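Local coordinates for alcohol dehydrogenase (PDB 2EIH), which probably acts as a zinc-containing, nicotinamide-dependent oxidoreductase of the medium-chain alcohol dehydrogenase type, interconverting alcohols and carbonyl compounds, at residues E97-L100 against L106-R109; Y110-E115 against S289-K294; D237-H242 against E249-A254. One frame throughout, in Å; residues are numbered along the deposited sequence.

Interaction 1 (E97-L100 against L106-R109); sequences ERCL and LCPR. With ZN (zinc ion), chain C.
Metal coordination joins C99 to C107: both sulfurs bind one zinc ion, C99 SG at 2.4 Å from the metal and C107 SG at a longer 2.6 Å, with C93 and C96 completing a four-cysteine site. C99 has its sulfur anti to the carbonyl carbon, whereas C107 has SG anti to its backbone N (chi1 165°), and these different rotations turn both sulfurs to the same ion. The two residues also touch directly, C99 SG lying 3.8 Å from C107 CB. The four-cysteine site matches the structural zinc lobe of medium-chain alcohol dehydrogenases, so the metal is probably structural here too.

Van der Waals packing comes from R98. Its side chain bends at chi2 (-58°) and runs past the backbone of L106, with R98 CG 3.5 Å from L106 O. L106 CB sits over one face of the guanidinium, toward its rim, 4.0 Å from R98 NE. A long, flat-ended residue suits this place: the methylenes and the face pack while NH2 makes a salt bridge with E103.

Hydrogen bonding to sulfur is weak: R109 N donates to C107 SG over 3.1 Å. Cysteine suits both positions because a thiolate binds zinc tightly. Shared among four such ligands, the metal probably leaves net negative charge, which the N-H of R109 would partly offset, and the metal cross-links a lobe with little regular structure.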
loop_
_atom_site.group_PDB
_atom_site.type_symbol
_atom_site.label_atom_id
_atom_site.label_comp_id
_atom_site.label_asym_id
_atom_site.label_seq_id
_atom_site.Cartn_x
_atom_site.Cartn_y
_atom_site.Cartn_z
ATOM N N GLU A 97 16.636 1.612 13.605
ATOM C CA GLU A 97 15.332 1.206 13.094
ATOM C C GLU A 97 15.217 1.502 11.590
ATOM O O GLU A 97 14.885 0.619 10.802
ATOM C CB GLU A 97 14.218 1.929 13.870
ATOM C CG GLU A 97 12.817 1.343 13.698
ATOM C CD GLU A 97 11.758 2.111 14.484
ATOM O OE1 GLU A 97 12.052 2.541 15.619
ATOM O OE2 GLU A 97 10.629 2.269 13.972
ATOM N N ARG A 98 15.497 2.741 11.197
ATOM C CA ARG A 98 15.420 3.130 9.792
ATOM C C ARG A 98 16.235 2.206 8.881
ATOM O O ARG A 98 15.761 1.790 7.818
ATOM C CB ARG A 98 15.882 4.578 9.617
ATOM C CG ARG A 98 14.875 5.608 10.086
ATOM C CD ARG A 98 13.556 5.440 9.347
ATOM N NE ARG A 98 12.741 6.654 9.401
ATOM C CZ ARG A 98 11.582 6.805 8.763
ATOM N NH1 ARG A 98 10.915 7.947 8.862
ATOM N NH2 ARG A 98 11.089 5.817 8.026
ATOM N N CYS A 99 17.452 1.872 9.303
ATOM C CA CYS A 99 18.314 0.987 8.521
ATOM C C CYS A 99 17.798 -0.441 8.440
ATOM O O CYS A 99 17.799 -1.040 7.364
ATOM C CB CYS A 99 19.736 0.971 9.087
ATOM S SG CYS A 99 20.723 2.369 8.580
ATOM N N LEU A 100 17.366 -1.000 9.570
ATOM C CA LEU A 100 16.858 -2.370 9.549
ATOM C C LEU A 100 15.570 -2.495 8.738
ATOM O O LEU A 100 15.181 -3.597 8.360
ATOM C CB LEU A 100 16.627 -2.901 10.970
ATOM C CG LEU A 100 17.829 -3.484 11.735
ATOM C CD1 LEU A 100 18.862 -4.045 10.756
ATOM C CD2 LEU A 100 18.460 -2.426 12.602
ATOM N N LEU A 106 17.237 7.301 5.226
ATOM C CA LEU A 106 16.514 8.072 6.230
ATOM C C LEU A 106 17.167 7.876 7.595
ATOM O O LEU A 106 16.640 8.299 8.622
ATOM C CB LEU A 106 15.034 7.671 6.281
ATOM C CG LEU A 106 14.065 8.454 5.382
ATOM C CD1 LEU A 106 14.040 9.927 5.794
ATOM C CD2 LEU A 106 14.501 8.328 3.926
ATOM N N CYS A 107 18.327 7.227 7.597
ATOM C CA CYS A 107 19.076 6.996 8.827
ATOM C C CYS A 107 19.518 8.335 9.410
ATOM O O CYS A 107 19.870 9.261 8.677
ATOM C CB CYS A 107 20.312 6.137 8.540
ATOM S SG CYS A 107 21.548 6.131 9.872
ATOM N N PRO A 108 19.495 8.463 10.741
ATOM C CA PRO A 108 19.915 9.732 11.338
ATOM C C PRO A 108 21.398 10.026 11.066
ATOM O O PRO A 108 21.811 11.188 11.056
ATOM C CB PRO A 108 19.597 9.539 12.821
ATOM C CG PRO A 108 19.715 8.049 13.007
ATOM C CD PRO A 108 19.047 7.509 11.772
ATOM N N ARG A 109 22.178 8.970 10.819
ATOM C CA ARG A 109 23.618 9.083 10.537
ATOM C C ARG A 109 23.928 8.883 9.048
ATOM O O ARG A 109 25.084 8.692 8.663
ATOM C CB ARG A 109 24.403 8.044 11.351
ATOM C CG ARG A 109 24.409 8.275 12.862
ATOM C CD ARG A 109 25.279 9.479 13.232
ATOM N NE ARG A 109 25.179 9.866 14.643
ATOM C CZ ARG A 109 24.139 10.504 15.183
ATOM N NH1 ARG A 109 24.141 10.809 16.476
ATOM N NH2 ARG A 109 23.096 10.844 14.431
HETATM ZN ZN ZN C . 21.099 3.653 10.612
#

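Interaction 2 (Y110-E115 against S289-K294); sequences YQILGE and STMASK
I112 and M291 mark the closest backbone approach, yet their CA atoms are 9.1 Å apart, so the two segments meet through side chains and a water. Y110-E115 enters the short strand 111-112 and then reverses: E115 N bonds to I112 O at 2.8 Å, closing a type II beta turn with L113 and G114 at its corners. G114 has phi 86°, where a side chain would be jammed against the preceding carbonyl oxygen, so glycine suits the corner. E115 reaches back over the turn, its OE2 accepting I112 N at 3.2 Å in a nearly straight bond (163°). In S289-K294, M291 has positive phi, a kink in the irregular chain.

Strand 111-112 belongs to the GroES-like catalytic domain, while 289-294 leaves the last strand, 285-288, of the Rossmann sheet. The contact therefore bridges the two domains of the medium-chain dehydrogenase fold. P89 of strand 84-91 and L149 of helix 148-161 also pack on M291.

M291 bends at chi2 and chi3, folding round the hydroxyl end of Y110. Its CE lies 3.3 Å from Y110 OH, and its CG is near the plane of the phenol ring, at the edge. Methionine, flexible and unbranched, suits a place where the chain must curl round another group. On another side of M291, I112 CD1 touches CG at 4.1 Å. The tyrosine hydroxyl gives a polar tip to an otherwise apolar cluster: Y110 OH donates to a water 3.0 Å away, which in turn donates to A292 O at 2.7 Å from the water oxygen.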
loop_
_atom_site.group_PDB
_atom_site.type_symbol
_atom_site.label_atom_id
_atom_site.label_comp_id
_atom_site.label_asym_id
_atom_site.label_seq_id
_atom_site.Cartn_x
_atom_site.Cartn_y
_atom_site.Cartn_z
ATOM N N TYR A 110 22.888 8.929 8.222
ATOM C CA TYR A 110 23.023 8.741 6.790
ATOM C C TYR A 110 24.033 9.682 6.172
ATOM O O TYR A 110 24.056 10.874 6.477
ATOM C CB TYR A 110 21.679 8.942 6.103
ATOM C CG TYR A 110 21.695 8.603 4.634
ATOM C CD1 TYR A 110 21.301 9.542 3.683
ATOM C CD2 TYR A 110 22.068 7.335 4.198
ATOM C CE1 TYR A 110 21.271 9.230 2.331
ATOM C CE2 TYR A 110 22.044 7.000 2.854
ATOM C CZ TYR A 110 21.638 7.952 1.918
ATOM O OH TYR A 110 21.567 7.618 0.581
ATOM N N GLN A 111 24.860 9.138 5.290
ATOM C CA GLN A 111 25.874 9.929 4.619
ATOM C C GLN A 111 26.148 9.444 3.210
ATOM O O GLN A 111 26.261 8.241 2.947
ATOM C CB GLN A 111 27.166 9.886 5.407
ATOM C CG GLN A 111 27.309 11.010 6.371
ATOM C CD GLN A 111 28.620 10.931 7.109
ATOM O OE1 GLN A 111 29.652 10.582 6.521
ATOM N NE2 GLN A 111 28.600 11.263 8.401
ATOM N N ILE A 112 26.260 10.393 2.298
ATOM C CA ILE A 112 26.542 10.048 0.921
ATOM C C ILE A 112 28.051 10.112 0.741
ATOM O O ILE A 112 28.687 11.081 1.157
ATOM C CB ILE A 112 25.868 11.033 -0.044
ATOM C CG1 ILE A 112 24.402 11.238 0.367
ATOM C CG2 ILE A 112 25.943 10.495 -1.458
ATOM C CD1 ILE A 112 23.645 12.215 -0.504
ATOM N N LEU A 113 28.627 9.067 0.152
ATOM C CA LEU A 113 30.066 9.024 -0.087
ATOM C C LEU A 113 30.514 10.348 -0.710
ATOM O O LEU A 113 29.853 10.879 -1.606
ATOM C CB LEU A 113 30.409 7.861 -1.028
ATOM C CG LEU A 113 31.878 7.670 -1.419
ATOM C CD1 LEU A 113 32.709 7.491 -0.172
ATOM C CD2 LEU A 113 32.027 6.470 -2.331
ATOM N N GLY A 114 31.622 10.890 -0.215
ATOM C CA GLY A 114 32.140 12.146 -0.742
ATOM C C GLY A 114 31.547 13.400 -0.117
ATOM O O GLY A 114 32.037 14.513 -0.323
ATOM N N GLU A 115 30.484 13.223 0.654
ATOM C CA GLU A 115 29.839 14.351 1.302
ATOM C C GLU A 115 30.529 14.696 2.620
ATOM O O GLU A 115 30.638 15.866 2.988
ATOM C CB GLU A 115 28.370 14.033 1.559
ATOM C CG GLU A 115 27.580 15.193 2.121
ATOM C CD GLU A 115 26.197 14.781 2.559
ATOM O OE1 GLU A 115 25.433 15.665 2.999
ATOM O OE2 GLU A 115 25.875 13.575 2.477
ATOM N N SER A 289 12.117 14.112 -2.272
ATOM C CA SER A 289 12.828 12.855 -2.336
ATOM C C SER A 289 14.328 13.018 -2.513
ATOM O O SER A 289 14.791 13.704 -3.421
ATOM C CB SER A 289 12.272 11.995 -3.472
ATOM O OG SER A 289 13.099 10.851 -3.716
ATOM N N THR A 290 15.088 12.387 -1.634
ATOM C CA THR A 290 16.536 12.447 -1.720
ATOM C C THR A 290 17.040 11.025 -1.735
ATOM O O THR A 290 16.729 10.244 -0.842
ATOM C CB THR A 290 17.148 13.211 -0.523
ATOM O OG1 THR A 290 16.732 14.587 -0.558
ATOM C CG2 THR A 290 18.670 13.165 -0.589
ATOM N N MET A 291 17.799 10.686 -2.768
ATOM C CA MET A 291 18.351 9.339 -2.902
ATOM C C MET A 291 17.269 8.243 -2.857
ATOM O O MET A 291 16.129 8.460 -3.273
ATOM C CB MET A 291 19.396 9.100 -1.806
ATOM C CG MET A 291 20.748 9.793 -2.050
ATOM S SD MET A 291 21.753 9.082 -3.397
ATOM C CE MET A 291 22.639 7.754 -2.563
ATOM N N ALA A 292 17.638 7.065 -2.367
ATOM C CA ALA A 292 16.715 5.944 -2.278
ATOM C C ALA A 292 17.359 4.867 -1.426
ATOM O O ALA A 292 18.489 5.023 -0.963
ATOM C CB ALA A 292 16.414 5.393 -3.664
ATOM N N SER A 293 16.632 3.778 -1.215
ATOM C CA SER A 293 17.139 2.663 -0.429
ATOM C C SER A 293 18.216 1.921 -1.221
ATOM O O SER A 293 18.077 1.724 -2.429
ATOM C CB SER A 293 15.996 1.705 -0.092
ATOM O OG SER A 293 16.497 0.541 0.523
ATOM N N LYS A 294 19.286 1.517 -0.545
ATOM C CA LYS A 294 20.365 0.793 -1.207
ATOM C C LYS A 294 19.887 -0.432 -1.971
ATOM O O LYS A 294 20.467 -0.806 -2.984
ATOM C CB LYS A 294 21.412 0.350 -0.188
ATOM C CG LYS A 294 22.347 1.427 0.268
ATOM C CD LYS A 294 23.553 0.809 0.967
ATOM C CE LYS A 294 23.290 0.574 2.447
ATOM N NZ LYS A 294 23.161 1.868 3.177
HETATM O O HOH W 1 20.916 4.682 0.115
#

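Interaction 3 (D237-H242 against E249-A254); sequences DKVVDH and EGVIKA
V251 has the most surface buried by the contact and meets both partners on the strand with its two methyl groups. CG1, anti to the backbone N (chi1 177°), presses against V239 CG1 at 3.5 Å, a close methyl-to-methyl approach. CG2, the other branch, comes within 4.0 Å of D241 OD1. One short, branched residue thus spans the two strand positions that face the helix, and valine suits it: its width covers both while its shortness lets the helix lie close, with the CA atoms of V239 and V251 7.9 Å apart.

V239, second in buried surface, directs its CB toward the helix from the strand. Beta-branched valine fits the extended backbone well, and its apolar branch meets a like branch of V251. Next along the strand, following the alternation of a beta strand, V240 points away from the helix, and its side chain packs on L162 of a loop.

D241, the third residue, again faces the helix, but only its OD1 touches V251, without a polar bond between them. Its other oxygen, OD2, is hydrogen-bonded to T243 OG1 and weakly to G244 N. The carboxylate is thereby tied to the loop just beyond the strand, and an aspartate is short enough to reach the chain there while its flank lies against the valine.

Strand 236-241 is an inner strand of the parallel Rossmann sheet, between 169-172 and 259-263. Helix 248-254 follows it and leads on to 259-263, so the contact is the first half of a beta-alpha-beta crossover. L171 and I261, from the flanking strands, extend the apolar surface round V239; M173 packs on V251 and D241; and the other side of the helix, through I252, rests on helix 278-281.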
loop_
_atom_site.group_PDB
_atom_site.type_symbol
_atom_site.label_atom_id
_atom_site.label_comp_id
_atom_site.label_asym_id
_atom_site.label_seq_id
_atom_site.Cartn_x
_atom_site.Cartn_y
_atom_site.Cartn_z
ATOM N N ASP A 237 -0.534 13.276 -14.730
ATOM C CA ASP A 237 -0.901 12.594 -13.497
ATOM C C ASP A 237 0.244 12.600 -12.498
ATOM O O ASP A 237 0.037 12.855 -11.313
ATOM C CB ASP A 237 -1.281 11.148 -13.792
ATOM C CG ASP A 237 -2.461 11.041 -14.700
ATOM O OD1 ASP A 237 -3.582 11.369 -14.261
ATOM O OD2 ASP A 237 -2.275 10.637 -15.865
ATOM N N LYS A 238 1.443 12.303 -12.991
ATOM C CA LYS A 238 2.650 12.260 -12.170
ATOM C C LYS A 238 3.702 13.187 -12.743
ATOM O O LYS A 238 3.873 13.247 -13.957
ATOM C CB LYS A 238 3.226 10.841 -12.115
ATOM C CG LYS A 238 2.622 9.944 -11.049
ATOM C CD LYS A 238 1.132 9.769 -11.226
ATOM C CE LYS A 238 0.542 8.909 -10.119
ATOM N NZ LYS A 238 0.687 7.448 -10.342
ATOM N N VAL A 239 4.416 13.897 -11.874
ATOM C CA VAL A 239 5.452 14.822 -12.325
ATOM C C VAL A 239 6.796 14.659 -11.612
ATOM O O VAL A 239 6.862 14.620 -10.389
ATOM C CB VAL A 239 4.999 16.278 -12.150
ATOM C CG1 VAL A 239 6.085 17.223 -12.643
ATOM C CG2 VAL A 239 3.703 16.502 -12.908
ATOM N N VAL A 240 7.867 14.561 -12.392
ATOM C CA VAL A 240 9.208 14.444 -11.833
ATOM C C VAL A 240 9.917 15.769 -12.059
ATOM O O VAL A 240 10.185 16.145 -13.194
ATOM C CB VAL A 240 10.018 13.347 -12.519
ATOM C CG1 VAL A 240 11.388 13.253 -11.878
ATOM C CG2 VAL A 240 9.283 12.026 -12.436
ATOM N N ASP A 241 10.220 16.469 -10.974
ATOM C CA ASP A 241 10.877 17.761 -11.063
ATOM C C ASP A 241 12.157 17.810 -10.228
ATOM O O ASP A 241 12.165 17.384 -9.076
ATOM C CB ASP A 241 9.914 18.845 -10.584
ATOM C CG ASP A 241 10.400 20.231 -10.914
ATOM O OD1 ASP A 241 9.768 21.214 -10.486
ATOM O OD2 ASP A 241 11.421 20.337 -11.612
ATOM N N HIS A 242 13.244 18.324 -10.793
ATOM C CA HIS A 242 14.493 18.410 -10.036
ATOM C C HIS A 242 15.006 19.837 -10.040
ATOM O O HIS A 242 16.124 20.106 -9.607
ATOM C CB HIS A 242 15.568 17.501 -10.636
ATOM C CG HIS A 242 16.058 17.957 -11.972
ATOM N ND1 HIS A 242 15.344 17.759 -13.134
ATOM C CD2 HIS A 242 17.169 18.645 -12.329
ATOM C CE1 HIS A 242 15.992 18.303 -14.148
ATOM N NE2 HIS A 242 17.104 18.848 -13.684
ATOM N N GLU A 249 5.482 26.995 -10.747
ATOM C CA GLU A 249 4.149 27.524 -10.944
ATOM C C GLU A 249 3.577 26.916 -12.219
ATOM O O GLU A 249 2.380 26.630 -12.306
ATOM C CB GLU A 249 4.208 29.037 -11.072
ATOM C CG GLU A 249 2.854 29.699 -11.139
ATOM C CD GLU A 249 2.965 31.169 -11.459
ATOM O OE1 GLU A 249 3.385 31.492 -12.594
ATOM O OE2 GLU A 249 2.638 31.994 -10.576
ATOM N N GLY A 250 4.446 26.721 -13.206
ATOM C CA GLY A 250 4.028 26.143 -14.469
ATOM C C GLY A 250 3.724 24.667 -14.316
ATOM O O GLY A 250 2.811 24.138 -14.952
ATOM N N VAL A 251 4.501 24.000 -13.466
ATOM C CA VAL A 251 4.315 22.578 -13.210
ATOM C C VAL A 251 2.962 22.376 -12.550
ATOM O O VAL A 251 2.152 21.569 -13.005
ATOM C CB VAL A 251 5.400 22.038 -12.271
ATOM C CG1 VAL A 251 5.137 20.575 -11.967
ATOM C CG2 VAL A 251 6.766 22.213 -12.904
ATOM N N ILE A 252 2.724 23.120 -11.473
ATOM C CA ILE A 252 1.466 23.032 -10.746
ATOM C C ILE A 252 0.286 23.246 -11.682
ATOM O O ILE A 252 -0.773 22.637 -11.523
ATOM C CB ILE A 252 1.404 24.074 -9.635
ATOM C CG1 ILE A 252 2.433 23.732 -8.564
ATOM C CG2 ILE A 252 -0.001 24.121 -9.047
ATOM C CD1 ILE A 252 2.401 24.668 -7.377
ATOM N N LYS A 253 0.494 24.107 -12.668
ATOM C CA LYS A 253 -0.530 24.422 -13.643
ATOM C C LYS A 253 -0.717 23.234 -14.595
ATOM O O LYS A 253 -1.834 22.927 -15.034
ATOM C CB LYS A 253 -0.116 25.668 -14.435
ATOM C CG LYS A 253 -1.258 26.619 -14.798
ATOM C CD LYS A 253 -1.663 27.511 -13.621
ATOM C CE LYS A 253 -0.615 28.587 -13.336
ATOM N NZ LYS A 253 -0.424 29.507 -14.499
ATOM N N ALA A 254 0.387 22.557 -14.897
ATOM C CA ALA A 254 0.373 21.417 -15.807
ATOM C C ALA A 254 -0.044 20.113 -15.145
ATOM O O ALA A 254 -0.281 19.110 -15.818
ATOM C CB ALA A 254 1.749 21.251 -16.435
#

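Interactions 1 and 2 are neighbours, their centres 11 Å apart, because Y110 follows R109 directly; the zinc lobe therefore runs straight into the interdomain contact, and the Y110 side chain lies about 7 Å from the zinc. K294 of interaction 2 forms a salt bridge with D104, in the loop between the segments of interaction 1. Both contacts touch the second subunit, where L100 of one copy packs against S293 and K294 of the other. Interaction 3 lies deep in the Rossmann domain, its centre 24 Å from that of interaction 2 and 30 Å from that of interaction 1. In sequence it is nested within the loop that interaction 2 closes, and their nearest atoms stay about 7 Å apart.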